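Local coordinates for EDD domain protein, DegV family (Ruminococcus gnavus, PDB 3JR7) that is of unknown function but probably binds lipids such as fatty acids, at residues A200-T212 with Q219-M233. Numbering follows the deposited sequence.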
loop_
_atom_site.group_PDB
_atom_site.type_symbol
_atom_site.label_atom_id
_atom_site.label_comp_id
_atom_site.label_asym_id
_atom_site.label_seq_id
_atom_site.Cartn_x
_atom_site.Cartn_y
_atom_site.Cartn_z
ATOM N N ALA A 200 2.982 -16.892 22.973
ATOM C CA ALA A 200 1.825 -16.160 23.468
ATOM C C ALA A 200 2.057 -15.665 24.913
ATOM O O ALA A 200 1.564 -16.248 25.882
ATOM C CB ALA A 200 0.564 -17.006 23.364
ATOM N N GLY A 201 2.830 -14.593 25.048
ATOM C CA GLY A 201 3.003 -13.903 26.331
ATOM C C GLY A 201 1.780 -13.069 26.716
ATOM O O GLY A 201 0.642 -13.501 26.499
ATOM N N ALA A 202 2.024 -11.874 27.272
ATOM C CA ALA A 202 0.965 -10.970 27.734
ATOM C C ALA A 202 -0.127 -10.791 26.679
ATOM O O ALA A 202 0.167 -10.523 25.518
ATOM C CB ALA A 202 1.563 -9.607 28.104
ATOM N N LEU A 203 -1.386 -10.904 27.092
ATOM C CA LEU A 203 -2.502 -10.826 26.138
ATOM C C LEU A 203 -2.683 -9.453 25.446
ATOM O O LEU A 203 -3.341 -9.387 24.395
ATOM C CB LEU A 203 -3.829 -11.276 26.786
ATOM C CG LEU A 203 -4.087 -12.801 26.812
ATOM C CD1 LEU A 203 -5.358 -13.133 27.608
ATOM C CD2 LEU A 203 -4.164 -13.397 25.376
ATOM N N ASN A 204 -2.104 -8.389 26.018
ATOM C CA ASN A 204 -2.157 -7.069 25.400
ATOM C C ASN A 204 -0.871 -6.702 24.635
ATOM O O ASN A 204 -0.731 -5.546 24.228
ATOM C CB ASN A 204 -2.515 -5.969 26.417
ATOM C CG ASN A 204 -1.512 -5.859 27.566
ATOM O OD1 ASN A 204 -0.794 -6.828 27.892
ATOM N ND2 ASN A 204 -1.490 -4.680 28.229
ATOM N N ILE A 205 0.038 -7.656 24.432
ATOM C CA ILE A 205 1.258 -7.379 23.656
ATOM C C ILE A 205 0.903 -6.986 22.227
ATOM O O ILE A 205 0.065 -7.613 21.619
ATOM C CB ILE A 205 2.213 -8.572 23.618
ATOM C CG1 ILE A 205 3.151 -8.474 24.797
ATOM C CG2 ILE A 205 3.231 -8.402 22.554
ATOM C CD1 ILE A 205 4.219 -7.414 24.529
ATOM N N LYS A 206 1.464 -5.903 21.736
ATOM C CA LYS A 206 1.221 -5.482 20.351
ATOM C C LYS A 206 2.577 -5.436 19.632
ATOM O O LYS A 206 3.394 -4.611 19.981
ATOM C CB LYS A 206 0.590 -4.093 20.305
ATOM C CG LYS A 206 -0.708 -3.923 21.025
ATOM C CD LYS A 206 -1.789 -4.775 20.430
ATOM C CE LYS A 206 -3.124 -4.348 20.881
ATOM N NZ LYS A 206 -3.566 -5.105 22.071
ATOM N N PRO A 207 2.821 -6.342 18.651
ATOM C CA PRO A 207 3.992 -6.215 17.804
ATOM C C PRO A 207 3.996 -4.930 16.966
ATOM O O PRO A 207 2.961 -4.533 16.425
ATOM C CB PRO A 207 3.905 -7.433 16.874
ATOM C CG PRO A 207 2.980 -8.365 17.522
ATOM C CD PRO A 207 2.030 -7.542 18.322
ATOM N N ILE A 208 5.150 -4.298 16.859
ATOM C CA ILE A 208 5.348 -3.263 15.886
ATOM C C ILE A 208 5.980 -3.971 14.683
ATOM O O ILE A 208 7.068 -4.559 14.791
ATOM C CB ILE A 208 6.280 -2.151 16.346
ATOM C CG1 ILE A 208 5.660 -1.315 17.498
ATOM C CG2 ILE A 208 6.571 -1.224 15.146
ATOM C CD1 ILE A 208 5.552 -2.064 18.834
HETATM N N MSE A 209 5.283 -3.964 13.558
HETATM C CA MSE A 209 5.747 -4.722 12.400
HETATM C C MSE A 209 6.259 -3.727 11.365
HETATM O O MSE A 209 6.002 -2.534 11.454
HETATM C CB MSE A 209 4.636 -5.540 11.775
HETATM C CG MSE A 209 3.867 -6.420 12.707
HETATM SE SE MSE A 209 4.947 -7.906 13.300
HETATM C CE MSE A 209 5.200 -8.847 11.685
ATOM N N GLY A 210 6.960 -4.248 10.365
ATOM C CA GLY A 210 7.488 -3.432 9.304
ATOM C C GLY A 210 7.911 -4.220 8.063
ATOM O O GLY A 210 7.955 -5.454 8.071
ATOM N N SER A 211 8.215 -3.487 7.008
ATOM C CA SER A 211 8.831 -4.038 5.812
ATOM C C SER A 211 10.297 -4.356 6.034
ATOM O O SER A 211 10.945 -3.719 6.850
ATOM C CB SER A 211 8.797 -3.028 4.659
ATOM O OG SER A 211 9.419 -1.803 5.016
ATOM N N THR A 212 10.797 -5.292 5.225
ATOM C CA THR A 212 12.199 -5.479 5.001
ATOM C C THR A 212 12.481 -4.858 3.678
ATOM O O THR A 212 11.547 -4.643 2.905
ATOM C CB THR A 212 12.574 -7.012 4.917
ATOM O OG1 THR A 212 11.934 -7.650 3.796
ATOM C CG2 THR A 212 12.169 -7.723 6.208
ATOM N N GLN A 219 9.113 -8.331 12.407
ATOM C CA GLN A 219 8.825 -7.665 13.667
ATOM C C GLN A 219 9.992 -6.744 14.058
ATOM O O GLN A 219 11.150 -7.151 14.094
ATOM C CB GLN A 219 8.557 -8.705 14.726
ATOM C CG GLN A 219 8.147 -8.062 16.029
ATOM C CD GLN A 219 7.585 -9.031 17.008
ATOM O OE1 GLN A 219 7.805 -8.884 18.188
ATOM N NE2 GLN A 219 6.857 -10.002 16.545
ATOM N N LYS A 220 9.684 -5.485 14.299
ATOM C CA LYS A 220 10.655 -4.482 14.686
ATOM C C LYS A 220 10.731 -4.287 16.183
ATOM O O LYS A 220 11.758 -3.876 16.683
ATOM C CB LYS A 220 10.238 -3.135 14.094
ATOM C CG LYS A 220 9.990 -3.146 12.580
ATOM C CD LYS A 220 11.255 -3.390 11.837
ATOM C CE LYS A 220 12.076 -2.127 11.673
ATOM N NZ LYS A 220 13.424 -2.432 11.032
ATOM N N GLU A 221 9.615 -4.501 16.886
ATOM C CA GLU A 221 9.508 -4.225 18.338
ATOM C C GLU A 221 8.205 -4.802 18.847
ATOM O O GLU A 221 7.440 -5.400 18.095
ATOM C CB GLU A 221 9.532 -2.712 18.620
ATOM C CG GLU A 221 10.842 -2.181 19.105
ATOM C CD GLU A 221 11.174 -2.586 20.553
ATOM O OE1 GLU A 221 12.199 -2.100 21.040
ATOM O OE2 GLU A 221 10.411 -3.333 21.219
ATOM N N LYS A 222 7.936 -4.556 20.123
ATOM C CA LYS A 222 6.689 -4.918 20.728
ATOM C C LYS A 222 6.523 -4.134 22.010
ATOM O O LYS A 222 7.483 -3.620 22.563
ATOM C CB LYS A 222 6.644 -6.413 21.065
ATOM C CG LYS A 222 7.664 -6.800 22.134
ATOM C CD LYS A 222 7.577 -8.276 22.424
ATOM C CE LYS A 222 8.552 -8.641 23.549
ATOM N NZ LYS A 222 8.606 -10.151 23.605
ATOM N N ALA A 223 5.287 -4.060 22.457
ATOM C CA ALA A 223 4.934 -3.328 23.655
ATOM C C ALA A 223 3.622 -3.860 24.196
ATOM O O ALA A 223 2.773 -4.353 23.427
ATOM C CB ALA A 223 4.795 -1.841 23.349
ATOM N N ARG A 224 3.400 -3.669 25.497
ATOM C CA ARG A 224 2.113 -3.984 26.102
ATOM C C ARG A 224 1.127 -2.868 25.924
ATOM O O ARG A 224 1.307 -1.786 26.420
ATOM C CB ARG A 224 2.272 -4.304 27.585
ATOM C CG ARG A 224 3.089 -5.520 27.809
ATOM C CD ARG A 224 2.931 -6.002 29.234
ATOM N NE ARG A 224 3.719 -7.203 29.426
ATOM C CZ ARG A 224 3.861 -7.826 30.595
ATOM N NH1 ARG A 224 3.274 -7.380 31.697
ATOM N NH2 ARG A 224 4.611 -8.903 30.657
ATOM N N GLY A 225 0.063 -3.141 25.210
ATOM C CA GLY A 225 -0.949 -2.152 24.935
ATOM C C GLY A 225 -0.630 -1.214 23.777
ATOM O O GLY A 225 0.531 -0.918 23.458
HETATM N N MSE A 226 -1.689 -0.706 23.186
HETATM C CA MSE A 226 -1.610 0.054 21.957
HETATM C C MSE A 226 -0.911 1.390 22.169
HETATM O O MSE A 226 -0.238 1.893 21.281
HETATM C CB MSE A 226 -3.041 0.247 21.466
HETATM C CG MSE A 226 -3.191 0.904 20.232
HETATM SE SE MSE A 226 -2.187 0.150 18.780
HETATM C CE MSE A 226 -2.888 -1.702 18.788
ATOM N N LYS A 227 -1.104 1.998 23.341
ATOM C CA LYS A 227 -0.560 3.323 23.584
ATOM C C LYS A 227 0.957 3.288 23.562
ATOM O O LYS A 227 1.610 4.139 22.913
ATOM C CB LYS A 227 -1.039 3.852 24.929
ATOM C CG LYS A 227 -0.612 5.299 25.173
ATOM C CD LYS A 227 -1.107 5.796 26.546
ATOM C CE LYS A 227 0.026 6.349 27.383
ATOM N NZ LYS A 227 1.067 5.282 27.724
ATOM N N LYS A 228 1.532 2.319 24.276
ATOM C CA LYS A 228 2.984 2.168 24.257
ATOM C C LYS A 228 3.486 1.695 22.861
ATOM O O LYS A 228 4.558 2.111 22.414
ATOM C CB LYS A 228 3.456 1.237 25.347
ATOM C CG LYS A 228 3.463 1.905 26.708
ATOM C CD LYS A 228 3.871 0.906 27.816
ATOM C CE LYS A 228 3.850 1.562 29.211
ATOM N NZ LYS A 228 5.061 1.036 29.971
ATOM N N ALA A 229 2.723 0.846 22.185
ATOM C CA ALA A 229 3.139 0.354 20.857
ATOM C C ALA A 229 3.205 1.512 19.845
ATOM O O ALA A 229 4.102 1.568 19.003
ATOM C CB ALA A 229 2.207 -0.767 20.363
ATOM N N LEU A 230 2.287 2.466 19.933
ATOM C CA LEU A 230 2.320 3.569 18.971
ATOM C C LEU A 230 3.557 4.450 19.174
ATOM O O LEU A 230 4.184 4.903 18.196
ATOM C CB LEU A 230 1.020 4.353 18.964
ATOM C CG LEU A 230 -0.187 3.548 18.525
ATOM C CD1 LEU A 230 -1.373 4.482 18.676
ATOM C CD2 LEU A 230 -0.122 2.966 17.058
ATOM N N VAL A 231 3.946 4.646 20.428
ATOM C CA VAL A 231 5.181 5.365 20.739
ATOM C C VAL A 231 6.384 4.607 20.198
ATOM O O VAL A 231 7.249 5.202 19.586
ATOM C CB VAL A 231 5.342 5.578 22.286
ATOM C CG1 VAL A 231 6.728 6.123 22.659
ATOM C CG2 VAL A 231 4.192 6.492 22.816
ATOM N N LYS A 232 6.460 3.302 20.437
ATOM C CA LYS A 232 7.580 2.526 19.936
ATOM C C LYS A 232 7.597 2.532 18.390
ATOM O O LYS A 232 8.670 2.584 17.786
ATOM C CB LYS A 232 7.551 1.085 20.438
ATOM C CG LYS A 232 7.804 0.933 21.907
ATOM C CD LYS A 232 8.517 -0.357 22.262
ATOM C CE LYS A 232 8.425 -0.671 23.769
ATOM N NZ LYS A 232 9.014 -2.019 24.108
HETATM N N MSE A 233 6.429 2.479 17.762
HETATM C CA MSE A 233 6.373 2.591 16.285
HETATM C C MSE A 233 6.954 3.929 15.818
HETATM O O MSE A 233 7.837 3.945 14.948
HETATM C CB MSE A 233 4.959 2.421 15.718
HETATM C CG MSE A 233 4.979 2.515 14.181
HETATM SE SE MSE A 233 3.350 1.953 13.369
HETATM C CE MSE A 233 3.028 0.527 14.632
#
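Gln219 lies on the second strand of a beta hairpin, its CA lying 3.9 Å from SE of the selenomethionine Met209 on the first. Strands 205-211 and 219-224 run antiparallel at the edge of the C-terminal six-stranded sheet, and helix 226-233 folds back against the face that carries Lys206 and Ile208. With CG anti to the backbone N (chi1 -176°) and the chain extended beyond it, Gln219 reaches along its own face to lay its amide NE2 beside Pro207 CB. Lys220 and Glu221 then form a classic beta bulge: Ile208 O accepts from Lys220 N at 2.8 Å, nearly in line with the carbonyl, and from Glu221 N on an in-plane lone pair by a longer bond. Beyond the bulge, Lys222 CA sits 3.6 Å from Ile208 CD1, and Lys222 N donates to Glu221 OE2. Ala223 pairs with Lys206 through two backbone bonds. The Arg224 chain, extended from CG to NE, passes Asn204, and Ala202 CB lies over one face of its guanidinium, 3.5 Å from NE. Gly225, the helix N-cap, gives its N-H to Asn204 O. From the helix, the selenomethionine side chain of Met226 crosses the bent Lys206 chain at about a right angle, its CE touching Lys206 CE, and Ala229 CB lies 3.7 Å from Lys206 CB. The Ile208 side chain fills the space between strand 219-224 and the helix, and an alanine here would probably open a gap beside Ala229 and Met233 and leave that helix less firmly seated. Lys232 NZ reaches back to Lys222 O and, weakly, to Glu221 OE2. At Met233, the methyl CE touches Ile208 CG2 at 4.0 Å.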